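Local coordinates for protein endoribonuclease MazF4 (Mycobacterium tuberculosis, PDB 5XE2) that acts as the toxin of a toxin-antitoxin pair, an endoribonuclease that cuts single-stranded mRNA between the first two bases of UCGCU, at residues Gly9-Cys14 with Asp81-Val86; Leu24-Asn29 with Val39-Thr44; Thr35-Ala40 with Ile71-Lys76; Ile50-Ala55 with Asn67-Glu72. All blocks are in the same frame, centred on the assembly; numbering follows the deposited sequence.

Interaction 1 of 4, residues Gly9-Cys14 with Asp81-Val86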
loop_
_atom_site.group_PDB
_atom_site.type_symbol
_atom_site.label_atom_id
_atom_site.label_comp_id
_atom_site.label_asym_id
_atom_site.label_seq_id
_atom_site.Cartn_x
_atom_site.Cartn_y
_atom_site.Cartn_z
ATOM N N GLY A 9 6.541 8.533 8.433
ATOM C CA GLY A 9 7.295 8.129 9.626
ATOM C C GLY A 9 6.574 8.311 10.959
ATOM O O GLY A 9 7.010 7.759 11.966
ATOM N N GLN A 10 5.486 9.081 10.977
ATOM C CA GLN A 10 4.677 9.243 12.187
ATOM C C GLN A 10 3.749 8.062 12.411
ATOM O O GLN A 10 3.312 7.404 11.450
ATOM C CB GLN A 10 3.855 10.518 12.120
ATOM C CG GLN A 10 4.698 11.781 12.092
ATOM C CD GLN A 10 3.853 13.043 12.081
ATOM O OE1 GLN A 10 2.689 13.028 11.669
ATOM N NE2 GLN A 10 4.451 14.159 12.512
ATOM N N VAL A 11 3.427 7.824 13.686
ATOM C CA VAL A 11 2.578 6.712 14.113
ATOM C C VAL A 11 1.359 7.253 14.859
ATOM O O VAL A 11 1.501 8.035 15.804
ATOM C CB VAL A 11 3.353 5.710 15.008
ATOM C CG1 VAL A 11 2.437 4.591 15.499
ATOM C CG2 VAL A 11 4.538 5.118 14.255
ATOM N N TYR A 12 0.173 6.821 14.436
ATOM C CA TYR A 12 -1.094 7.236 15.035
ATOM C C TYR A 12 -1.944 6.029 15.447
ATOM O O TYR A 12 -2.021 5.043 14.702
ATOM C CB TYR A 12 -1.894 8.081 14.036
ATOM C CG TYR A 12 -1.269 9.420 13.710
ATOM C CD1 TYR A 12 -0.315 9.542 12.698
ATOM C CD2 TYR A 12 -1.644 10.572 14.403
ATOM C CE1 TYR A 12 0.251 10.773 12.385
ATOM C CE2 TYR A 12 -1.078 11.806 14.113
ATOM C CZ TYR A 12 -0.134 11.908 13.104
ATOM O OH TYR A 12 0.423 13.138 12.824
ATOM N N ARG A 13 -2.592 6.119 16.614
ATOM C CA ARG A 13 -3.642 5.168 17.009
ATOM C C ARG A 13 -4.868 5.383 16.146
ATOM O O ARG A 13 -5.335 6.503 16.034
ATOM C CB ARG A 13 -4.050 5.344 18.482
ATOM C CG ARG A 13 -3.056 4.771 19.470
ATOM C CD ARG A 13 -3.529 4.850 20.915
ATOM N NE ARG A 13 -4.531 3.830 21.265
ATOM C CZ ARG A 13 -5.792 4.051 21.663
ATOM N NH1 ARG A 13 -6.300 5.283 21.785
ATOM N NH2 ARG A 13 -6.568 3.006 21.950
ATOM N N CYS A 14 -5.393 4.321 15.541
ATOM C CA CYS A 14 -6.569 4.429 14.673
ATOM C C CYS A 14 -7.481 3.218 14.849
ATOM O O CYS A 14 -7.002 2.085 14.844
ATOM C CB CYS A 14 -6.140 4.536 13.208
ATOM S SG CYS A 14 -4.816 5.737 12.893
ATOM N N ASP A 81 -4.632 9.340 18.352
ATOM C CA ASP A 81 -3.495 9.832 19.151
ATOM C C ASP A 81 -2.177 9.711 18.385
ATOM O O ASP A 81 -1.913 8.675 17.784
ATOM C CB ASP A 81 -3.355 9.046 20.463
ATOM C CG ASP A 81 -4.618 9.062 21.315
ATOM O OD1 ASP A 81 -5.324 10.095 21.360
ATOM O OD2 ASP A 81 -4.898 8.032 21.960
ATOM N N TYR A 82 -1.374 10.775 18.404
ATOM C CA TYR A 82 -0.013 10.771 17.832
ATOM C C TYR A 82 0.972 10.107 18.806
ATOM O O TYR A 82 1.112 10.561 19.946
ATOM C CB TYR A 82 0.451 12.193 17.515
ATOM C CG TYR A 82 1.914 12.289 17.133
ATOM C CD1 TYR A 82 2.383 11.716 15.955
ATOM C CD2 TYR A 82 2.840 12.941 17.963
ATOM C CE1 TYR A 82 3.723 11.795 15.606
ATOM C CE2 TYR A 82 4.185 13.024 17.618
ATOM C CZ TYR A 82 4.620 12.452 16.436
ATOM O OH TYR A 82 5.942 12.525 16.074
ATOM N N LEU A 83 1.652 9.054 18.352
ATOM C CA LEU A 83 2.482 8.213 19.221
ATOM C C LEU A 83 3.990 8.429 19.097
ATOM O O LEU A 83 4.746 7.980 19.958
ATOM C CB LEU A 83 2.177 6.743 18.953
ATOM C CG LEU A 83 0.739 6.268 19.170
ATOM C CD1 LEU A 83 0.710 4.749 19.171
ATOM C CD2 LEU A 83 0.154 6.812 20.466
ATOM N N GLY A 84 4.424 9.101 18.038
ATOM C CA GLY A 84 5.831 9.380 17.834
ATOM C C GLY A 84 6.234 9.192 16.390
ATOM O O GLY A 84 5.393 8.961 15.515
ATOM N N GLU A 85 7.539 9.294 16.171
ATOM C CA GLU A 85 8.136 9.307 14.854
ATOM C C GLU A 85 9.259 8.276 14.807
ATOM O O GLU A 85 10.156 8.282 15.651
ATOM C CB GLU A 85 8.680 10.695 14.568
ATOM C CG GLU A 85 9.157 10.897 13.141
ATOM C CD GLU A 85 9.499 12.342 12.836
ATOM O OE1 GLU A 85 9.256 13.224 13.697
ATOM O OE2 GLU A 85 10.009 12.595 11.720
ATOM N N VAL A 86 9.189 7.397 13.814
ATOM C CA VAL A 86 10.175 6.344 13.624
ATOM C C VAL A 86 11.484 6.962 13.131
ATOM O O VAL A 86 11.472 7.965 12.403
ATOM C CB VAL A 86 9.608 5.271 12.659
ATOM C CG1 VAL A 86 10.665 4.290 12.212
ATOM C CG2 VAL A 86 8.469 4.530 13.345
#
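Leu-83 N gives its hydrogen to Val-11 O across 2.7 Å, nearly straight at the hydrogen (166°). This bond belongs to an antiparallel pairing in which Arg-13 N also reaches Asp-81 O and Val-86 N reaches Gly-9 O, tying edge strand 82-85 to strand 10-14. Gly-84 has positive phi, where a CB would jam against the preceding carbonyl, and its N lies over the centre of the Tyr-82 ring.

On the face of Gln-10, Tyr-12 and Tyr-82, the two tyrosine rings meet obliquely, planes 53° apart, with Tyr-82 CD1 3.8 Å from Tyr-12 CZ, over one face of the Tyr-12 ring toward its rim. Tyr-82 CG is anti to the backbone N (chi1 171°), which starts the ring off toward Gln-10, whose CG lies 3.6 Å from Tyr-82 CE1. Tyr-12 OH donates to Gln-10 OE1 at 2.5 Å, from above the amide plane, and Leu-7 N also bonds that oxygen.

On the other face Val-11 CG2 meets Val-86 CG2 at 4.1 Å, beta-branched groups suited to the buried side, where Leu-24 also packs. Leu-83 CD1 touches Val-11 CG1 and, at 3.8 Å, Arg-13 CG. Val-11 and Val-86 thus pack into the interior, the Gln-10 and tyrosine cluster covers the opposite face, and beside Leu-83 a salt bridge, Arg-13 NH1 to Asp-81 OD2 at 3.1 Å, secures the exposed end.

Interaction 2 of 4, residues Leu24-Asn29 with Val39-Thr44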
loop_
_atom_site.group_PDB
_atom_site.type_symbol
_atom_site.label_atom_id
_atom_site.label_comp_id
_atom_site.label_asym_id
_atom_site.label_seq_id
_atom_site.Cartn_x
_atom_site.Cartn_y
_atom_site.Cartn_z
ATOM N N LEU A 24 1.602 3.249 11.002
ATOM C CA LEU A 24 2.708 4.087 10.557
ATOM C C LEU A 24 2.439 4.673 9.172
ATOM O O LEU A 24 2.234 3.915 8.214
ATOM C CB LEU A 24 3.988 3.265 10.495
ATOM C CG LEU A 24 5.174 3.956 9.811
ATOM C CD1 LEU A 24 5.745 5.040 10.701
ATOM C CD2 LEU A 24 6.247 2.961 9.429
ATOM N N ILE A 25 2.530 5.998 9.059
ATOM C CA ILE A 25 2.273 6.696 7.786
ATOM C C ILE A 25 3.422 6.419 6.805
ATOM O O ILE A 25 4.582 6.704 7.114
ATOM C CB ILE A 25 2.162 8.232 7.966
ATOM C CG1 ILE A 25 1.101 8.618 9.017
ATOM C CG2 ILE A 25 1.874 8.911 6.623
ATOM C CD1 ILE A 25 -0.291 8.103 8.732
ATOM N N VAL A 26 3.091 5.873 5.633
ATOM C CA VAL A 26 4.096 5.609 4.581
ATOM C C VAL A 26 3.894 6.379 3.268
ATOM O O VAL A 26 4.785 6.382 2.412
ATOM C CB VAL A 26 4.263 4.093 4.317
ATOM C CG1 VAL A 26 4.829 3.417 5.568
ATOM C CG2 VAL A 26 2.948 3.433 3.913
ATOM N N SER A 27 2.758 7.051 3.112
ATOM C CA SER A 27 2.539 7.914 1.955
ATOM C C SER A 27 3.438 9.158 2.006
ATOM O O SER A 27 3.865 9.590 3.076
ATOM C CB SER A 27 1.058 8.301 1.826
ATOM O OG SER A 27 0.447 8.470 3.091
ATOM N N ASN A 28 3.730 9.706 0.832
ATOM C CA ASN A 28 4.595 10.874 0.717
ATOM C C ASN A 28 3.946 12.123 1.318
ATOM O O ASN A 28 2.710 12.262 1.324
ATOM C CB ASN A 28 5.010 11.102 -0.747
ATOM C CG ASN A 28 3.883 11.666 -1.607
ATOM O OD1 ASN A 28 3.490 12.825 -1.456
ATOM N ND2 ASN A 28 3.373 10.859 -2.524
ATOM N N ASN A 29 4.777 13.032 1.811
ATOM C CA ASN A 29 4.292 14.217 2.528
ATOM C C ASN A 29 3.440 15.213 1.728
ATOM O O ASN A 29 2.570 15.870 2.298
ATOM C CB ASN A 29 5.467 14.935 3.215
ATOM C CG ASN A 29 5.986 14.167 4.419
ATOM O OD1 ASN A 29 5.257 13.370 5.010
ATOM N ND2 ASN A 29 7.241 14.398 4.786
ATOM N N VAL A 39 -1.759 6.754 3.379
ATOM C CA VAL A 39 -1.499 5.327 3.362
ATOM C C VAL A 39 -0.587 5.002 4.536
ATOM O O VAL A 39 0.352 5.748 4.839
ATOM C CB VAL A 39 -0.896 4.855 2.030
ATOM C CG1 VAL A 39 -0.543 3.376 2.083
ATOM C CG2 VAL A 39 -1.877 5.111 0.902
ATOM N N ALA A 40 -0.907 3.890 5.198
ATOM C CA ALA A 40 -0.212 3.458 6.389
ATOM C C ALA A 40 -0.053 1.940 6.441
ATOM O O ALA A 40 -0.772 1.190 5.764
ATOM C CB ALA A 40 -0.964 3.949 7.618
ATOM N N VAL A 41 0.903 1.512 7.261
ATOM C CA VAL A 41 1.134 0.104 7.562
ATOM C C VAL A 41 0.999 -0.151 9.059
ATOM O O VAL A 41 1.264 0.735 9.902
ATOM C CB VAL A 41 2.511 -0.402 7.083
ATOM C CG1 VAL A 41 2.556 -0.457 5.561
ATOM C CG2 VAL A 41 3.654 0.439 7.643
ATOM N N ARG A 42 0.620 -1.382 9.374
ATOM C CA ARG A 42 0.221 -1.761 10.722
ATOM C C ARG A 42 1.440 -1.974 11.622
ATOM O O ARG A 42 2.447 -2.559 11.205
ATOM C CB ARG A 42 -0.623 -3.038 10.669
ATOM C CG ARG A 42 -1.466 -3.293 11.905
ATOM C CD ARG A 42 -2.468 -4.434 11.695
ATOM N NE ARG A 42 -1.842 -5.703 11.249
ATOM C CZ ARG A 42 -2.272 -6.936 11.558
ATOM N NH1 ARG A 42 -3.353 -7.145 12.325
ATOM N NH2 ARG A 42 -1.608 -7.994 11.102
ATOM N N LEU A 43 1.346 -1.478 12.850
ATOM C CA LEU A 43 2.277 -1.864 13.908
ATOM C C LEU A 43 1.605 -2.939 14.739
ATOM O O LEU A 43 0.407 -2.824 15.053
ATOM C CB LEU A 43 2.644 -0.697 14.820
ATOM C CG LEU A 43 3.966 0.004 14.554
ATOM C CD1 LEU A 43 3.818 0.967 13.381
ATOM C CD2 LEU A 43 4.413 0.731 15.820
ATOM N N THR A 44 2.381 -3.965 15.100
ATOM C CA THR A 44 1.890 -5.097 15.873
ATOM C C THR A 44 2.920 -5.539 16.916
ATOM O O THR A 44 4.122 -5.297 16.770
ATOM C CB THR A 44 1.483 -6.286 14.961
ATOM O OG1 THR A 44 1.055 -7.393 15.764
ATOM C CG2 THR A 44 2.637 -6.737 14.068
#
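The Val-39 carbonyl has Val-26 N and Ser-27 N on the same face of its plane. Val-26 N lies 2.9 Å from Val-39 O. The second donor is longer, with Ser-27 N 3.2 Å from Val-39 O. The Val-41 carbonyl instead receives Leu-24 N within its plane. Two successive NH groups on one carbonyl, with Val-26 turned to a psi of -9°, resemble a classic beta bulge, at the point where strand 21-25 ends and the chain leaves for helix 29-34.

Before this point the pairing is regular: Leu-24 and Val-41 exchange two backbone bonds. Ala-40 suits its place opposite Ile-25 because its CB already lies 3.3 Å from Leu-24 O. Ser-27 ends the pairing. Its OG stands between the backbone N and the carbonyl carbon (chi1 35°) and accepts from Val-39 N at 2.8 Å, almost straight at the hydrogen (171°); the same hydroxyl is hydrogen-bonded to Asn-32 OD1 of the following helix.

On the Leu-24 and Val-41 face the side chains form hydrophobic core. Leu-24 CB touches Leu-43 CD1 at 3.7 Å, and Val-26 CG1 meets Val-41 CG2 at 3.8 Å, these two valines crossing at about a right angle. From helix 88-101, Met-91 and Ile-94 pack on Leu-24 and Leu-98 on Val-26 and Val-41, while Leu-102 of the second subunit reaches Val-26. The buried Val-39 NH is satisfied by the serine oxygen, which stands in for the backbone carbonyl that the departing chain no longer offers.

Interaction 3 of 4, residues Thr35-Ala40 with Ile71-Lys76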
loop_
_atom_site.group_PDB
_atom_site.type_symbol
_atom_site.label_atom_id
_atom_site.label_comp_id
_atom_site.label_asym_id
_atom_site.label_seq_id
_atom_site.Cartn_x
_atom_site.Cartn_y
_atom_site.Cartn_z
ATOM N N THR A 35 -4.203 16.064 0.385
ATOM C CA THR A 35 -5.355 15.190 0.107
ATOM C C THR A 35 -6.097 14.851 1.405
ATOM O O THR A 35 -5.666 15.245 2.494
ATOM C CB THR A 35 -4.939 13.914 -0.670
ATOM O OG1 THR A 35 -4.289 12.983 0.200
ATOM C CG2 THR A 35 -4.007 14.253 -1.831
ATOM N N ALA A 36 -7.212 14.129 1.292
ATOM C CA ALA A 36 -8.082 13.833 2.456
ATOM C C ALA A 36 -7.689 12.578 3.231
ATOM O O ALA A 36 -8.271 12.304 4.278
ATOM C CB ALA A 36 -9.530 13.726 2.018
ATOM N N ASP A 37 -6.718 11.817 2.723
ATOM C CA ASP A 37 -6.336 10.545 3.330
ATOM C C ASP A 37 -4.836 10.294 3.220
ATOM O O ASP A 37 -4.101 11.079 2.619
ATOM C CB ASP A 37 -7.165 9.394 2.722
ATOM C CG ASP A 37 -7.098 9.330 1.196
ATOM O OD1 ASP A 37 -6.116 9.795 0.573
ATOM O OD2 ASP A 37 -8.047 8.776 0.613
ATOM N N VAL A 38 -4.401 9.203 3.838
ATOM C CA VAL A 38 -3.003 8.772 3.847
ATOM C C VAL A 38 -2.954 7.261 3.646
ATOM O O VAL A 38 -3.974 6.578 3.745
ATOM C CB VAL A 38 -2.309 9.107 5.187
ATOM C CG1 VAL A 38 -2.296 10.613 5.436
ATOM C CG2 VAL A 38 -2.948 8.360 6.364
ATOM N N VAL A 39 -1.759 6.754 3.379
ATOM C CA VAL A 39 -1.499 5.327 3.362
ATOM C C VAL A 39 -0.587 5.002 4.536
ATOM O O VAL A 39 0.352 5.748 4.839
ATOM C CB VAL A 39 -0.896 4.855 2.030
ATOM C CG1 VAL A 39 -0.543 3.376 2.083
ATOM C CG2 VAL A 39 -1.877 5.111 0.902
ATOM N N ALA A 40 -0.907 3.890 5.198
ATOM C CA ALA A 40 -0.212 3.458 6.389
ATOM C C ALA A 40 -0.053 1.940 6.441
ATOM O O ALA A 40 -0.772 1.190 5.764
ATOM C CB ALA A 40 -0.964 3.949 7.618
ATOM N N ILE A 71 -0.917 -2.945 4.128
ATOM C CA ILE A 71 -0.925 -1.564 3.672
ATOM C C ILE A 71 -2.380 -1.141 3.479
ATOM O O ILE A 71 -3.142 -1.825 2.789
ATOM C CB ILE A 71 -0.129 -1.400 2.352
ATOM C CG1 ILE A 71 1.321 -1.892 2.503
ATOM C CG2 ILE A 71 -0.095 0.061 1.913
ATOM C CD1 ILE A 71 1.967 -2.337 1.204
ATOM N N GLU A 72 -2.770 -0.020 4.086
ATOM C CA GLU A 72 -4.146 0.482 3.982
ATOM C C GLU A 72 -4.214 1.989 3.809
ATOM O O GLU A 72 -3.293 2.717 4.175
ATOM C CB GLU A 72 -4.956 0.052 5.211
ATOM C CG GLU A 72 -5.162 -1.452 5.263
ATOM C CD GLU A 72 -6.150 -1.916 6.302
ATOM O OE1 GLU A 72 -6.989 -1.103 6.750
ATOM O OE2 GLU A 72 -6.079 -3.113 6.681
ATOM N N THR A 73 -5.319 2.442 3.232
ATOM C CA THR A 73 -5.601 3.845 3.076
ATOM C C THR A 73 -6.499 4.272 4.246
ATOM O O THR A 73 -7.569 3.706 4.446
ATOM C CB THR A 73 -6.285 4.120 1.722
ATOM O OG1 THR A 73 -5.437 3.674 0.658
ATOM C CG2 THR A 73 -6.568 5.616 1.534
ATOM N N LEU A 74 -6.048 5.270 5.007
ATOM C CA LEU A 74 -6.791 5.794 6.157
ATOM C C LEU A 74 -7.261 7.230 5.901
ATOM O O LEU A 74 -6.503 8.062 5.412
ATOM C CB LEU A 74 -5.908 5.765 7.411
ATOM C CG LEU A 74 -5.676 4.427 8.126
ATOM C CD1 LEU A 74 -5.043 3.379 7.229
ATOM C CD2 LEU A 74 -4.812 4.637 9.357
ATOM N N GLY A 75 -8.518 7.509 6.232
ATOM C CA GLY A 75 -9.030 8.873 6.235
ATOM C C GLY A 75 -8.343 9.650 7.350
ATOM O O GLY A 75 -7.988 9.082 8.390
ATOM N N LYS A 76 -8.128 10.941 7.125
ATOM C CA LYS A 76 -7.535 11.823 8.135
ATOM C C LYS A 76 -8.368 11.870 9.403
ATOM O O LYS A 76 -7.820 11.923 10.494
ATOM C CB LYS A 76 -7.354 13.234 7.579
ATOM C CG LYS A 76 -6.146 13.345 6.687
ATOM C CD LYS A 76 -5.929 14.750 6.168
ATOM C CE LYS A 76 -4.668 14.759 5.324
ATOM N NZ LYS A 76 -4.367 16.097 4.747
#
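Strands 37-44 and 65-75 form a regular antiparallel ladder in the sheet of this MazF-family toxin. Its backbone bonds come in pairs: Val-38 and Leu-74 exchange two, as do Ala-40 and Glu-72, and Lys-76 N extends the series to Ala-36 O at 3.2 Å.

Apolar contacts lie on both faces. Leu-74 CD1 rests 4.1 Å from Ala-40 CB, with Trp-23 packing on both residues. On the other face Val-39 CG1, anti to its backbone N (chi1 176°), presses on Ile-71 CG2 at 3.3 Å, a tight carbon pair. Nearby Thr-73 CG2 lies over the strand pair, 3.6 Å from Asp-37 OD2, while Thr-73 OG1 hydrogen-bonds Ile-71 O of the second subunit; a threonine serves both purposes.

Charged groups gather at one end. Asp-37 forms a salt bridge with Arg-31 of helix 29-34. Lys-76, buried, runs fully extended beyond CG past the Ala-36 carbonyl, with Lys-76 CG 3.4 Å from Ala-36 O. Its ammonium is gripped by three main-chain oxygens, Asn-4 O, Asn-32 O and Thr-35 O; Lys-76 NZ lies 2.7 Å from Thr-35 O, nearly along the C=O axis.

Interaction 4 of 4, residues Ile50-Ala55 with Asn67-Glu72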
loop_
_atom_site.group_PDB
_atom_site.type_symbol
_atom_site.label_atom_id
_atom_site.label_comp_id
_atom_site.label_asym_id
_atom_site.label_seq_id
_atom_site.Cartn_x
_atom_site.Cartn_y
_atom_site.Cartn_z
ATOM N N ILE A 50 10.664 -12.168 9.086
ATOM C CA ILE A 50 10.506 -12.300 7.632
ATOM C C ILE A 50 10.805 -10.957 6.947
ATOM O O ILE A 50 10.695 -9.915 7.588
ATOM C CB ILE A 50 9.102 -12.840 7.253
ATOM C CG1 ILE A 50 7.984 -11.905 7.735
ATOM C CG2 ILE A 50 8.909 -14.230 7.840
ATOM C CD1 ILE A 50 6.596 -12.326 7.284
ATOM N N PRO A 51 11.198 -10.980 5.650
ATOM C CA PRO A 51 11.633 -9.740 4.990
ATOM C C PRO A 51 10.656 -8.556 5.084
ATOM O O PRO A 51 11.097 -7.416 5.161
ATOM C CB PRO A 51 11.831 -10.172 3.531
ATOM C CG PRO A 51 12.185 -11.612 3.613
ATOM C CD PRO A 51 11.441 -12.164 4.797
ATOM N N THR A 52 9.352 -8.815 5.101
ATOM C CA THR A 52 8.354 -7.726 5.140
ATOM C C THR A 52 7.972 -7.222 6.540
ATOM O O THR A 52 7.125 -6.334 6.661
ATOM C CB THR A 52 7.087 -8.130 4.376
ATOM O OG1 THR A 52 6.672 -9.439 4.800
ATOM C CG2 THR A 52 7.372 -8.124 2.879
ATOM N N TRP A 53 8.568 -7.795 7.587
ATOM C CA TRP A 53 8.371 -7.325 8.954
ATOM C C TRP A 53 9.634 -6.605 9.410
ATOM O O TRP A 53 10.740 -7.074 9.135
ATOM C CB TRP A 53 8.010 -8.485 9.878
ATOM C CG TRP A 53 6.584 -8.919 9.664
ATOM C CD1 TRP A 53 5.952 -9.128 8.459
ATOM C CD2 TRP A 53 5.610 -9.166 10.662
ATOM N NE1 TRP A 53 4.654 -9.501 8.657
ATOM C CE2 TRP A 53 4.414 -9.535 10.000
ATOM C CE3 TRP A 53 5.623 -9.122 12.054
ATOM C CZ2 TRP A 53 3.247 -9.856 10.687
ATOM C CZ3 TRP A 53 4.476 -9.443 12.723
ATOM C CH2 TRP A 53 3.300 -9.803 12.049
ATOM N N VAL A 54 9.462 -5.450 10.047
ATOM C CA VAL A 54 10.576 -4.645 10.550
ATOM C C VAL A 54 10.395 -4.436 12.053
ATOM O O VAL A 54 9.427 -3.826 12.476
ATOM C CB VAL A 54 10.657 -3.267 9.840
ATOM C CG1 VAL A 54 11.857 -2.470 10.342
ATOM C CG2 VAL A 54 10.741 -3.448 8.328
ATOM N N ALA A 55 11.330 -4.948 12.847
ATOM C CA ALA A 55 11.324 -4.721 14.286
ATOM C C ALA A 55 11.750 -3.288 14.591
ATOM O O ALA A 55 12.699 -2.764 13.995
ATOM C CB ALA A 55 12.258 -5.708 14.994
ATOM N N ASN A 67 4.339 -4.415 10.200
ATOM C CA ASN A 67 3.923 -5.359 9.149
ATOM C C ASN A 67 3.692 -4.608 7.825
ATOM O O ASN A 67 2.609 -4.055 7.587
ATOM C CB ASN A 67 2.674 -6.124 9.592
ATOM C CG ASN A 67 2.133 -7.061 8.514
ATOM O OD1 ASN A 67 2.761 -7.289 7.483
ATOM N ND2 ASN A 67 0.943 -7.597 8.753
ATOM N N ALA A 68 4.716 -4.595 6.971
ATOM C CA ALA A 68 4.653 -3.897 5.672
ATOM C C ALA A 68 3.788 -4.604 4.632
ATOM O O ALA A 68 3.506 -4.022 3.587
ATOM C CB ALA A 68 6.053 -3.665 5.114
ATOM N N ASP A 69 3.379 -5.849 4.899
ATOM C CA ASP A 69 2.379 -6.524 4.056
ATOM C C ASP A 69 0.971 -5.951 4.204
ATOM O O ASP A 69 0.163 -6.080 3.286
ATOM C CB ASP A 69 2.344 -8.042 4.322
ATOM C CG ASP A 69 3.564 -8.764 3.774
ATOM O OD1 ASP A 69 4.074 -8.361 2.710
ATOM O OD2 ASP A 69 4.013 -9.743 4.397
ATOM N N ASN A 70 0.679 -5.331 5.350
ATOM C CA ASN A 70 -0.650 -4.811 5.626
ATOM C C ASN A 70 -0.668 -3.306 5.383
ATOM O O ASN A 70 -0.449 -2.506 6.296
ATOM C CB ASN A 70 -1.059 -5.189 7.056
ATOM C CG ASN A 70 -2.512 -4.843 7.402
ATOM O OD1 ASN A 70 -2.871 -4.945 8.563
ATOM N ND2 ASN A 70 -3.347 -4.467 6.426
ATOM N N ILE A 71 -0.917 -2.945 4.128
ATOM C CA ILE A 71 -0.925 -1.564 3.672
ATOM C C ILE A 71 -2.380 -1.141 3.479
ATOM O O ILE A 71 -3.142 -1.825 2.789
ATOM C CB ILE A 71 -0.129 -1.400 2.352
ATOM C CG1 ILE A 71 1.321 -1.892 2.503
ATOM C CG2 ILE A 71 -0.095 0.061 1.913
ATOM C CD1 ILE A 71 1.967 -2.337 1.204
ATOM N N GLU A 72 -2.770 -0.020 4.086
ATOM C CA GLU A 72 -4.146 0.482 3.982
ATOM C C GLU A 72 -4.214 1.989 3.809
ATOM O O GLU A 72 -3.293 2.717 4.175
ATOM C CB GLU A 72 -4.956 0.052 5.211
ATOM C CG GLU A 72 -5.162 -1.452 5.263
ATOM C CD GLU A 72 -6.150 -1.916 6.302
ATOM O OE1 GLU A 72 -6.989 -1.103 6.750
ATOM O OE2 GLU A 72 -6.079 -3.113 6.681
HETATM O O HOH W 1 2.631 -10.598 6.561
#
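Thr-52 OG1 donates to Asp-69 OD2 at 2.7 Å, arriving from above the carboxylate plane, while Thr-52 CG2 lies 3.3 Å from Asp-69 OD1. The hydroxyl is placed by a chi1 of 49°, between the backbone N and the carbonyl carbon. Beside it the backbone adds one bond, Ala-68 N to Thr-52 O at 3.0 Å. Trp-53 supplies the aromatic half: Asn-67 CB sits over one face of the indole, 4.2 Å from the centroid of the five-membered ring, a CH-pi contact. The amide is turned 28° from the ring plane, and although Asn-67 OD1 comes near Trp-53 NE1, the angle is too poor for a hydrogen bond. The indole NH goes instead to a water at the ring edge, 3.1 Å from Trp-53 NE1, which donates onward to Asp-69 OD2 at 2.7 Å.

Two type I turns set these groups in place, Ile-50 to Trp-53 and Asn-67 to Asn-70. The second is reinforced weakly by Asp-69 N reaching back to Asn-67 OD1. Farther out, Arg-48 makes a cation-pi contact with Trp-53, Ala-97 and Ala-101 of helix 88-101 pack against Ala-68 and Asp-69, and Arg-31 of the second subunit binds Asp-69 O. A carboxylate suits position 69 because OD2 can accept from hydroxyl and water together; through it the turn leading into strand 53-55 and the corner of strand 65-75 are joined by a short polar relay.

Overall arrangement
All four contacts lie on one antiparallel sheet, in the order 82-85, 10-14, 21-25, 37-44, 65-75, 53-55. Interaction 1 joins one edge strand and interaction 4 the other, their centres about 16 Å apart on opposite sides of the chain's centre. Interaction 2 holds the middle; its centre and that of interaction 1 are about 9 Å apart, and probable backbone bonds from Ile-25 to Gly-9 and Gln-10 connect the two. Interactions 2 and 3, centres about 8 Å apart, use the two edges of strand 37-44 and share Val-39 and Ala-40. Interactions 3 and 4 share strand 65-75 with centres about 17 Å apart. Interactions 2, 3 and 4 touch the second subunit; interaction 1 does not.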